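Local coordinates for protein phospholipase C beta (Meleagris gallopavo, PDB 1JAD) that belongs to the phospholipase C beta family and, through this C-terminal fragment, forms an elongated, almost wholly helical antiparallel coiled-coil domain, at residues A[16-20]-A[120-124]; A[37-41]-A[101-105]; A[151-155]-A[166-170]; A[33-37]-A[108-112]. Numbering follows the deposited sequence.

A long helix can serve as a common spine along which different partners dock, and helix 75-155 illustrates this, since all four contacts use it. Contacts 2 and 4 are consecutive turns of one interface with helix 28-64; their centres lie 8 Å apart and they share Q37. Contact 1, where the loop before helix 21-24 runs alongside the same spine, has its centre 21 Å from that of contact 4, and contacts 2 and 4 are nested within the loop it closes. Contact 3 closes the hairpin to helix 161-245 at the far tip: its centre is 47 Å from that of contact 1 and 75 Å from that of contact 2. All four are packing contacts of the elongated domain.

Contact 1 of 4, residues A[16-20]-A[120-124]; sequences PQTAS and KQIAE
A loop can be held along a helix by a single side-chain hydrogen bond, as residues 16-20 are on helix 75-155. The segment is extended and antiparallel to helical turn 120-124, whose E124 N bonds to K120 O at 2.8 Å; the nearest CA atoms are those of T18 and Q121, 6.5 Å apart. P16 (phi/psi -47/120) points away, its ring resting on Y193 and L197 of helix 161-245. Q17 (-163/130) also directs CA-CB away, but its backbone reaches E124: Q17 O lies 3.1 Å from E124 OE2, a pair of acceptors without a hydrogen bond. T18 (-128/145) faces the helix with chi1 in m, so that T18 OG1 donates to E124 OE1 at 2.5 Å while T18 CG2 sits 3.8 Å from Q121 OE1. E124 reaches across with chi1 m and chi2 t. This is surface packing that lays the N-terminal loop along the coiled coil, burying 193 Å² in all, and Q201 of helix 161-245 touches both T18 and Q121. A19 (-47/146) turns CB toward K120, giving a loose contact of 4.3 Å between A19 CB and K120 CD, beyond which the lysine leads away. S20 (-88/171, chi1 p) is the N-cap of helix 21-24, its side chain capping a backbone N just past the segment; S20 N adds a weak hydrogen bond to E23 OE2.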
loop_
_atom_site.group_PDB
_atom_site.type_symbol
_atom_site.label_atom_id
_atom_site.label_comp_id
_atom_site.label_asym_id
_atom_site.label_seq_id
_atom_site.Cartn_x
_atom_site.Cartn_y
_atom_site.Cartn_z
ATOM N N PRO A 16 5.021 -17.554 -4.376
ATOM C CA PRO A 16 4.217 -16.399 -3.971
ATOM C C PRO A 16 3.107 -16.669 -2.962
ATOM O O PRO A 16 2.201 -17.450 -3.225
ATOM C CB PRO A 16 3.679 -15.894 -5.306
ATOM C CG PRO A 16 4.846 -16.158 -6.215
ATOM C CD PRO A 16 5.098 -17.601 -5.849
ATOM N N GLN A 17 3.179 -16.008 -1.809
ATOM C CA GLN A 17 2.159 -16.170 -0.781
ATOM C C GLN A 17 2.178 -15.055 0.259
ATOM O O GLN A 17 3.227 -14.733 0.810
ATOM C CB GLN A 17 2.321 -17.506 -0.055
ATOM C CG GLN A 17 3.589 -17.619 0.765
ATOM C CD GLN A 17 3.472 -18.665 1.862
ATOM O OE1 GLN A 17 2.664 -18.525 2.784
ATOM N NE2 GLN A 17 4.271 -19.721 1.765
ATOM N N THR A 18 1.010 -14.477 0.522
ATOM C CA THR A 18 0.866 -13.416 1.517
ATOM C C THR A 18 -0.253 -13.793 2.468
ATOM O O THR A 18 -1.245 -14.396 2.059
ATOM C CB THR A 18 0.510 -12.040 0.886
ATOM O OG1 THR A 18 1.647 -11.511 0.196
ATOM C CG2 THR A 18 0.081 -11.047 1.967
ATOM N N ALA A 19 -0.089 -13.431 3.737
ATOM C CA ALA A 19 -1.095 -13.727 4.748
ATOM C C ALA A 19 -2.459 -13.337 4.212
ATOM O O ALA A 19 -2.584 -12.380 3.448
ATOM C CB ALA A 19 -0.794 -12.959 6.035
ATOM N N SER A 20 -3.480 -14.090 4.601
ATOM C CA SER A 20 -4.837 -13.803 4.160
ATOM C C SER A 20 -5.480 -12.815 5.126
ATOM O O SER A 20 -4.914 -12.506 6.177
ATOM C CB SER A 20 -5.657 -15.091 4.096
ATOM O OG SER A 20 -5.632 -15.759 5.343
ATOM N N LYS A 120 4.603 -7.428 6.284
ATOM C CA LYS A 120 4.859 -8.779 5.823
ATOM C C LYS A 120 5.149 -8.787 4.329
ATOM O O LYS A 120 6.111 -9.403 3.879
ATOM C CB LYS A 120 3.661 -9.670 6.157
ATOM C CG LYS A 120 3.435 -9.784 7.661
ATOM C CD LYS A 120 2.352 -10.777 8.027
ATOM C CE LYS A 120 2.316 -10.972 9.534
ATOM N NZ LYS A 120 3.655 -11.385 10.067
ATOM N N GLN A 121 4.332 -8.071 3.571
ATOM C CA GLN A 121 4.498 -8.003 2.130
ATOM C C GLN A 121 5.873 -7.488 1.722
ATOM O O GLN A 121 6.424 -7.898 0.690
ATOM C CB GLN A 121 3.382 -7.150 1.535
ATOM C CG GLN A 121 2.011 -7.727 1.855
ATOM C CD GLN A 121 0.871 -6.901 1.320
ATOM O OE1 GLN A 121 -0.291 -7.302 1.404
ATOM N NE2 GLN A 121 1.189 -5.738 0.765
ATOM N N ILE A 122 6.435 -6.599 2.536
ATOM C CA ILE A 122 7.765 -6.083 2.251
ATOM C C ILE A 122 8.773 -7.195 2.505
ATOM O O ILE A 122 9.716 -7.382 1.730
ATOM C CB ILE A 122 8.112 -4.868 3.142
ATOM C CG1 ILE A 122 7.344 -3.633 2.659
ATOM C CG2 ILE A 122 9.614 -4.606 3.117
ATOM C CD1 ILE A 122 7.728 -3.186 1.249
ATOM N N ALA A 123 8.560 -7.942 3.585
ATOM C CA ALA A 123 9.455 -9.031 3.939
ATOM C C ALA A 123 9.405 -10.132 2.890
ATOM O O ALA A 123 10.411 -10.768 2.609
ATOM C CB ALA A 123 9.082 -9.586 5.290
ATOM N N GLU A 124 8.230 -10.360 2.315
ATOM C CA GLU A 124 8.076 -11.389 1.295
ATOM C C GLU A 124 8.890 -10.968 0.086
ATOM O O GLU A 124 9.751 -11.712 -0.365
ATOM C CB GLU A 124 6.605 -11.537 0.920
ATOM C CG GLU A 124 5.746 -11.749 2.139
ATOM C CD GLU A 124 4.279 -11.551 1.872
ATOM O OE1 GLU A 124 3.945 -10.744 0.970
ATOM O OE2 GLU A 124 3.464 -12.174 2.590
#

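Contact 2 of 4, residues A[37-41]-A[101-105]; sequences QEKEL and RKEQH
Antiparallel helices can combine a salt bridge with a packed ring, as here. Helical turns 37-41 and 101-105 run at 176° with axes 10.8 Å apart; CA atoms pair Q37 with H105 (6.5 Å) and L41 with R101 (7.8 Å). R101 (chi1 t, chi2 p, chi3 p) brings NH1 to 2.7 Å from E40 OE1 in a salt bridge, and R101 CG lies 4.1 Å from L41 CD2. The CA-CB bond of K102 points away from 37-41, but its m,m bend sets K102 CE 3.7 Å from L41 CD1; its ammonium pairs with E222 of helix 161-245, the third helix of this coiled coil. H105 (chi1 m, chi2 -43°) inserts its ring between the backbones. Q37 CB covers one ring face in a CH-pi contact, 3.4 Å from the centroid, while L41 CD2 meets the edge at H105 NE2 (3.6 Å) and E40 OE1 at H105 CE1 (3.4 Å). Q37 (m,t) donates from NE2 to H105 O at 3.0 Å; Q37 NE2 and H105 ND1 are both also hydrogen-bonded to E108.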
loop_
_atom_site.group_PDB
_atom_site.type_symbol
_atom_site.label_atom_id
_atom_site.label_comp_id
_atom_site.label_asym_id
_atom_site.label_seq_id
_atom_site.Cartn_x
_atom_site.Cartn_y
_atom_site.Cartn_z
ATOM N N GLN A 37 -12.040 -0.307 20.293
ATOM C CA GLN A 37 -13.168 0.263 19.577
ATOM C C GLN A 37 -14.487 -0.143 20.214
ATOM O O GLN A 37 -15.443 0.631 20.201
ATOM C CB GLN A 37 -13.152 -0.170 18.106
ATOM C CG GLN A 37 -11.877 0.210 17.361
ATOM C CD GLN A 37 -11.945 -0.100 15.874
ATOM O OE1 GLN A 37 -12.320 -1.203 15.473
ATOM N NE2 GLN A 37 -11.560 0.867 15.051
ATOM N N GLU A 38 -14.552 -1.348 20.772
ATOM C CA GLU A 38 -15.792 -1.793 21.394
ATOM C C GLU A 38 -15.995 -1.117 22.743
ATOM O O GLU A 38 -17.113 -1.044 23.252
ATOM C CB GLU A 38 -15.812 -3.313 21.557
ATOM C CG GLU A 38 -17.127 -3.836 22.123
ATOM C CD GLU A 38 -18.340 -3.309 21.361
ATOM O OE1 GLU A 38 -18.452 -3.577 20.144
ATOM O OE2 GLU A 38 -19.180 -2.618 21.981
ATOM N N LYS A 39 -14.908 -0.626 23.324
ATOM C CA LYS A 39 -14.984 0.079 24.593
ATOM C C LYS A 39 -15.599 1.436 24.292
ATOM O O LYS A 39 -16.468 1.915 25.016
ATOM C CB LYS A 39 -13.588 0.269 25.186
ATOM C CG LYS A 39 -12.925 -1.018 25.659
ATOM C CD LYS A 39 -13.630 -1.584 26.884
ATOM C CE LYS A 39 -13.563 -0.608 28.061
ATOM N NZ LYS A 39 -12.156 -0.300 28.473
ATOM N N GLU A 40 -15.135 2.047 23.206
ATOM C CA GLU A 40 -15.632 3.348 22.779
ATOM C C GLU A 40 -17.136 3.331 22.499
ATOM O O GLU A 40 -17.827 4.320 22.757
ATOM C CB GLU A 40 -14.884 3.814 21.524
ATOM C CG GLU A 40 -13.432 4.198 21.751
ATOM C CD GLU A 40 -12.707 4.517 20.446
ATOM O OE1 GLU A 40 -13.274 5.266 19.617
ATOM O OE2 GLU A 40 -11.563 4.033 20.254
ATOM N N LEU A 41 -17.640 2.220 21.967
ATOM C CA LEU A 41 -19.063 2.114 21.670
ATOM C C LEU A 41 -19.928 2.067 22.930
ATOM O O LEU A 41 -21.061 2.549 22.924
ATOM C CB LEU A 41 -19.353 0.877 20.818
ATOM C CG LEU A 41 -18.792 0.789 19.396
ATOM C CD1 LEU A 41 -19.312 -0.484 18.734
ATOM C CD2 LEU A 41 -19.223 2.006 18.587
ATOM N N ARG A 101 -19.035 7.038 14.436
ATOM C CA ARG A 101 -17.976 6.350 15.163
ATOM C C ARG A 101 -17.733 4.990 14.519
ATOM O O ARG A 101 -16.578 4.602 14.315
ATOM C CB ARG A 101 -18.343 6.172 16.641
ATOM C CG ARG A 101 -17.265 5.465 17.481
ATOM C CD ARG A 101 -15.903 6.143 17.308
ATOM N NE ARG A 101 -15.911 7.529 17.771
ATOM C CZ ARG A 101 -15.658 7.901 19.022
ATOM N NH1 ARG A 101 -15.365 6.987 19.944
ATOM N NH2 ARG A 101 -15.720 9.185 19.356
ATOM N N LYS A 102 -18.814 4.265 14.206
ATOM C CA LYS A 102 -18.679 2.953 13.564
ATOM C C LYS A 102 -17.759 3.105 12.350
ATOM O O LYS A 102 -16.693 2.492 12.278
ATOM C CB LYS A 102 -20.036 2.418 13.083
ATOM C CG LYS A 102 -21.017 1.961 14.155
ATOM C CD LYS A 102 -20.479 0.802 14.958
ATOM C CE LYS A 102 -21.539 0.217 15.877
ATOM N NZ LYS A 102 -22.673 -0.403 15.131
ATOM N N GLU A 103 -18.180 3.935 11.401
ATOM C CA GLU A 103 -17.392 4.164 10.201
ATOM C C GLU A 103 -15.964 4.583 10.532
ATOM O O GLU A 103 -15.023 4.223 9.824
ATOM C CB GLU A 103 -18.082 5.211 9.328
ATOM C CG GLU A 103 -19.444 4.734 8.855
ATOM C CD GLU A 103 -20.057 5.638 7.824
ATOM O OE1 GLU A 103 -19.460 5.772 6.734
ATOM O OE2 GLU A 103 -21.130 6.215 8.103
ATOM N N GLN A 104 -15.799 5.319 11.624
ATOM C CA GLN A 104 -14.476 5.764 12.045
ATOM C C GLN A 104 -13.692 4.508 12.421
ATOM O O GLN A 104 -12.495 4.413 12.155
ATOM C CB GLN A 104 -14.593 6.690 13.263
ATOM C CG GLN A 104 -13.491 7.735 13.407
ATOM C CD GLN A 104 -12.121 7.216 13.025
ATOM O OE1 GLN A 104 -11.825 7.028 11.837
ATOM N NE2 GLN A 104 -11.275 6.968 14.027
ATOM N N HIS A 105 -14.368 3.542 13.048
ATOM C CA HIS A 105 -13.714 2.291 13.427
ATOM C C HIS A 105 -13.322 1.531 12.153
ATOM O O HIS A 105 -12.280 0.866 12.098
ATOM C CB HIS A 105 -14.633 1.394 14.270
ATOM C CG HIS A 105 -14.930 1.922 15.641
ATOM N ND1 HIS A 105 -13.966 2.482 16.453
ATOM C CD2 HIS A 105 -16.065 1.886 16.379
ATOM C CE1 HIS A 105 -14.496 2.773 17.630
ATOM N NE2 HIS A 105 -15.769 2.420 17.610
#

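Contact 3 of 4, residues A[151-155]-A[166-170]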
loop_
_atom_site.group_PDB
_atom_site.type_symbol
_atom_site.label_atom_id
_atom_site.label_comp_id
_atom_site.label_asym_id
_atom_site.label_seq_id
_atom_site.Cartn_x
_atom_site.Cartn_y
_atom_site.Cartn_z
ATOM N N ILE A 151 38.678 -27.793 -17.828
ATOM C CA ILE A 151 40.031 -27.470 -18.269
ATOM C C ILE A 151 40.984 -28.548 -17.777
ATOM O O ILE A 151 41.743 -29.120 -18.562
ATOM C CB ILE A 151 40.520 -26.120 -17.707
ATOM C CG1 ILE A 151 39.729 -24.962 -18.317
ATOM C CG2 ILE A 151 42.009 -25.967 -17.962
ATOM C CD1 ILE A 151 39.867 -24.830 -19.795
ATOM N N GLN A 152 40.946 -28.821 -16.472
ATOM C CA GLN A 152 41.809 -29.838 -15.868
ATOM C C GLN A 152 41.749 -31.143 -16.672
ATOM O O GLN A 152 42.755 -31.576 -17.228
ATOM C CB GLN A 152 41.396 -30.079 -14.410
ATOM C CG GLN A 152 42.342 -30.966 -13.616
ATOM C CD GLN A 152 42.011 -31.010 -12.122
ATOM O OE1 GLN A 152 40.890 -31.357 -11.729
ATOM N NE2 GLN A 152 42.992 -30.666 -11.283
ATOM N N VAL A 153 40.574 -31.762 -16.743
ATOM C CA VAL A 153 40.401 -32.997 -17.499
ATOM C C VAL A 153 40.952 -32.868 -18.925
ATOM O O VAL A 153 41.551 -33.801 -19.461
ATOM C CB VAL A 153 38.905 -33.389 -17.584
ATOM C CG1 VAL A 153 38.704 -34.493 -18.616
ATOM C CG2 VAL A 153 38.420 -33.871 -16.233
HETATM N N MSE A 154 40.760 -31.704 -19.532
HETATM C CA MSE A 154 41.225 -31.479 -20.895
HETATM C C MSE A 154 42.751 -31.529 -21.020
HETATM O O MSE A 154 43.290 -32.357 -21.766
HETATM C CB MSE A 154 40.668 -30.138 -21.420
HETATM C CG MSE A 154 40.957 -29.843 -22.892
HETATM SE SE MSE A 154 42.612 -29.178 -23.254
HETATM C CE MSE A 154 42.384 -27.458 -22.765
HETATM N N MSE A 155 43.444 -30.654 -20.290
HETATM C CA MSE A 155 44.904 -30.581 -20.328
HETATM C C MSE A 155 45.616 -31.930 -20.228
HETATM O O MSE A 155 46.639 -32.136 -20.877
HETATM C CB MSE A 155 45.420 -29.660 -19.212
HETATM C CG MSE A 155 45.049 -28.185 -19.353
HETATM SE SE MSE A 155 45.864 -27.328 -20.742
HETATM C CE MSE A 155 47.605 -27.391 -20.218
ATOM N N ARG A 166 42.735 -23.954 -28.056
ATOM C CA ARG A 166 41.451 -23.927 -28.746
ATOM C C ARG A 166 40.380 -24.430 -27.800
ATOM O O ARG A 166 39.314 -23.826 -27.668
ATOM C CB ARG A 166 41.492 -24.829 -29.980
ATOM C CG ARG A 166 42.184 -24.225 -31.180
ATOM C CD ARG A 166 42.434 -25.280 -32.243
ATOM N NE ARG A 166 43.517 -26.183 -31.855
ATOM C CZ ARG A 166 43.916 -27.227 -32.573
ATOM N NH1 ARG A 166 43.321 -27.508 -33.724
ATOM N NH2 ARG A 166 44.926 -27.977 -32.155
ATOM N N LEU A 167 40.669 -25.551 -27.146
ATOM C CA LEU A 167 39.737 -26.142 -26.204
ATOM C C LEU A 167 39.491 -25.220 -24.994
ATOM O O LEU A 167 38.372 -25.142 -24.488
ATOM C CB LEU A 167 40.252 -27.515 -25.764
ATOM C CG LEU A 167 40.413 -28.549 -26.893
ATOM C CD1 LEU A 167 40.933 -29.874 -26.330
ATOM C CD2 LEU A 167 39.080 -28.753 -27.592
ATOM N N LYS A 168 40.528 -24.523 -24.530
ATOM C CA LYS A 168 40.358 -23.595 -23.423
ATOM C C LYS A 168 39.401 -22.502 -23.861
ATOM O O LYS A 168 38.442 -22.176 -23.152
ATOM C CB LYS A 168 41.685 -22.949 -23.019
ATOM C CG LYS A 168 42.537 -23.755 -22.062
ATOM C CD LYS A 168 43.780 -22.965 -21.655
ATOM C CE LYS A 168 44.626 -23.748 -20.657
ATOM N NZ LYS A 168 45.921 -23.092 -20.333
ATOM N N LYS A 169 39.667 -21.919 -25.025
ATOM C CA LYS A 169 38.797 -20.867 -25.522
ATOM C C LYS A 169 37.348 -21.314 -25.605
ATOM O O LYS A 169 36.439 -20.557 -25.253
ATOM C CB LYS A 169 39.257 -20.362 -26.892
ATOM C CG LYS A 169 40.436 -19.391 -26.817
ATOM C CD LYS A 169 40.747 -18.775 -28.175
ATOM C CE LYS A 169 41.663 -17.553 -28.036
ATOM N NZ LYS A 169 42.965 -17.874 -27.389
ATOM N N GLU A 170 37.123 -22.544 -26.058
ATOM C CA GLU A 170 35.758 -23.029 -26.169
ATOM C C GLU A 170 35.142 -23.223 -24.801
ATOM O O GLU A 170 33.992 -22.877 -24.590
ATOM C CB GLU A 170 35.701 -24.338 -26.952
ATOM C CG GLU A 170 36.091 -24.202 -28.409
ATOM C CD GLU A 170 35.937 -25.503 -29.162
ATOM O OE1 GLU A 170 36.366 -25.560 -30.333
ATOM O OE2 GLU A 170 35.381 -26.467 -28.586
#
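Where a long helix folds back on its successor, a lysine can pack through its methylenes, and here K168 behaves chiefly as a hydrocarbon. With chi1 m and its three remaining torsions t, it stretches nearly straight across the opposite helix and offers successive methylenes: K168 CG lies 3.7 Å from I151 CD1 and 3.8 Å from M154 CE, and further out K168 CE reaches 3.8 Å from M155 SE. Its ammonium can then extend past this apolar path to a long, weak ion pair with E81 of the second subunit. The two selenomethionines differ in conformation. M154, with chi1 t, points at the partner helix, and its m,m tail bends CE onto K168; M154 CG meets L167 CD1 at 3.4 Å, the closest approach in this apolar contact. M155 is m,m,m, starting sideways and curling its selenium toward the lysine. Together these contacts close the antiparallel helical hairpin between helices 75-155 and 161-245, whose segments cross at 164° with axes 10.4 Å apart. I151 (m,m) uses its CD1 methyl for K168 and also touches I171, three residues beyond K168 on helix 161-245. L167 (m,t) directs its CA-CB bond toward 151-155 and touches T158 of the connecting loop. No hydrogen bond links the two segments, although M154 O bonds to S157 OG in the turn.

Contact 4 of 4, residues A[33-37]-A[108-112]; sequences LLKKQ and EQTAK
A buried glutamine can hydrogen-bond across a helix pair, and Q37 does so. Segments 33-37 and 108-112 are both helical, with backbone bonds from Q37 N to L33 O (2.8 Å) and from K112 N to E108 O (3.0 Å). Their axes approach to 11.3 Å and cross at 162°, antiparallel; the nearest CA atoms are those of L33 and Q109, 7.6 Å apart. Van der Waals packing centres on L33, whose t,p rotamer sends CD2 into the space between three residues of the opposite helix: L33 CD2 lies 3.7 Å from E108 O, 4.1 Å from Q109 CA and 4.0 Å from K112 CB. L34 (m,t) starts sideways and packs its CD2 against the end of the Q109 side chain. These turns belong to the antiparallel interface of helices 28-64 and 75-155, where Q109 also touches F30 and K112 touches L29; on the far side T110 is hydrogen-bonded to E212 of helix 161-245. Q37, with chi1 m, chi2 t and chi3 -49°, donates a hydrogen bond from NE2 to E108 OE1 at 2.5 Å, E108 meeting it with chi1 m and chi2 t. E108 OE1 is further bonded to H105 ND1, and Q37 NE2 to H105 O. K112 (chi1 t, chi2 p) keeps only its inner carbons near L33, its ammonium forming a salt bridge with E115.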
loop_
_atom_site.group_PDB
_atom_site.type_symbol
_atom_site.label_atom_id
_atom_site.label_comp_id
_atom_site.label_asym_id
_atom_site.label_seq_id
_atom_site.Cartn_x
_atom_site.Cartn_y
_atom_site.Cartn_z
ATOM N N LEU A 33 -7.212 -3.584 19.077
ATOM C CA LEU A 33 -7.929 -2.439 18.528
ATOM C C LEU A 33 -9.421 -2.722 18.535
ATOM O O LEU A 33 -10.213 -1.875 18.947
ATOM C CB LEU A 33 -7.487 -2.144 17.095
ATOM C CG LEU A 33 -8.330 -1.083 16.376
ATOM C CD1 LEU A 33 -8.224 0.259 17.094
ATOM C CD2 LEU A 33 -7.862 -0.965 14.934
ATOM N N LEU A 34 -9.807 -3.910 18.076
ATOM C CA LEU A 34 -11.218 -4.262 18.058
ATOM C C LEU A 34 -11.779 -4.135 19.465
ATOM O O LEU A 34 -12.906 -3.680 19.650
ATOM C CB LEU A 34 -11.433 -5.691 17.534
ATOM C CG LEU A 34 -11.168 -5.955 16.045
ATOM C CD1 LEU A 34 -11.544 -7.394 15.696
ATOM C CD2 LEU A 34 -11.992 -4.987 15.204
ATOM N N LYS A 35 -10.987 -4.532 20.456
ATOM C CA LYS A 35 -11.421 -4.437 21.839
ATOM C C LYS A 35 -11.548 -2.987 22.262
ATOM O O LYS A 35 -12.504 -2.620 22.945
ATOM C CB LYS A 35 -10.455 -5.159 22.779
ATOM C CG LYS A 35 -10.518 -6.673 22.699
ATOM C CD LYS A 35 -9.744 -7.312 23.844
ATOM C CE LYS A 35 -9.836 -8.830 23.797
ATOM N NZ LYS A 35 -9.256 -9.386 22.539
ATOM N N LYS A 36 -10.592 -2.156 21.860
ATOM C CA LYS A 36 -10.658 -0.750 22.221
ATOM C C LYS A 36 -11.879 -0.106 21.595
ATOM O O LYS A 36 -12.664 0.554 22.273
ATOM C CB LYS A 36 -9.410 0.001 21.764
ATOM C CG LYS A 36 -9.494 1.485 22.075
ATOM C CD LYS A 36 -8.193 2.223 21.816
ATOM C CE LYS A 36 -8.340 3.678 22.238
ATOM N NZ LYS A 36 -7.108 4.480 22.022
ATOM N N GLN A 37 -12.040 -0.307 20.293
ATOM C CA GLN A 37 -13.168 0.263 19.577
ATOM C C GLN A 37 -14.487 -0.143 20.214
ATOM O O GLN A 37 -15.443 0.631 20.201
ATOM C CB GLN A 37 -13.152 -0.170 18.106
ATOM C CG GLN A 37 -11.877 0.210 17.361
ATOM C CD GLN A 37 -11.945 -0.100 15.874
ATOM O OE1 GLN A 37 -12.320 -1.203 15.473
ATOM N NE2 GLN A 37 -11.560 0.867 15.051
ATOM N N GLU A 108 -10.230 2.767 10.917
ATOM C CA GLU A 108 -9.133 2.433 11.820
ATOM C C GLU A 108 -8.628 1.022 11.598
ATOM O O GLU A 108 -7.435 0.764 11.709
ATOM C CB GLU A 108 -9.572 2.582 13.284
ATOM C CG GLU A 108 -10.014 3.994 13.683
ATOM C CD GLU A 108 -10.540 4.068 15.114
ATOM O OE1 GLU A 108 -11.515 3.350 15.431
ATOM O OE2 GLU A 108 -9.981 4.844 15.916
ATOM N N GLN A 109 -9.537 0.100 11.296
ATOM C CA GLN A 109 -9.152 -1.285 11.068
ATOM C C GLN A 109 -8.342 -1.368 9.776
ATOM O O GLN A 109 -7.292 -2.014 9.729
ATOM C CB GLN A 109 -10.400 -2.173 10.991
ATOM C CG GLN A 109 -11.291 -2.050 12.222
ATOM C CD GLN A 109 -12.483 -2.995 12.212
ATOM O OE1 GLN A 109 -13.378 -2.890 13.058
ATOM N NE2 GLN A 109 -12.498 -3.929 11.265
ATOM N N THR A 110 -8.817 -0.696 8.731
ATOM C CA THR A 110 -8.101 -0.702 7.465
ATOM C C THR A 110 -6.684 -0.202 7.674
ATOM O O THR A 110 -5.721 -0.853 7.260
ATOM C CB THR A 110 -8.810 0.178 6.407
ATOM O OG1 THR A 110 -10.042 -0.449 6.030
ATOM C CG2 THR A 110 -7.938 0.360 5.168
ATOM N N ALA A 111 -6.552 0.946 8.329
ATOM C CA ALA A 111 -5.241 1.520 8.589
ATOM C C ALA A 111 -4.354 0.514 9.297
ATOM O O ALA A 111 -3.203 0.290 8.904
ATOM C CB ALA A 111 -5.379 2.766 9.437
ATOM N N LYS A 112 -4.898 -0.104 10.338
ATOM C CA LYS A 112 -4.143 -1.080 11.109
ATOM C C LYS A 112 -3.755 -2.279 10.253
ATOM O O LYS A 112 -2.575 -2.535 10.039
ATOM C CB LYS A 112 -4.949 -1.553 12.322
ATOM C CG LYS A 112 -4.080 -2.131 13.429
ATOM C CD LYS A 112 -3.050 -1.078 13.848
ATOM C CE LYS A 112 -2.176 -1.511 15.021
ATOM N NZ LYS A 112 -1.203 -0.427 15.366
#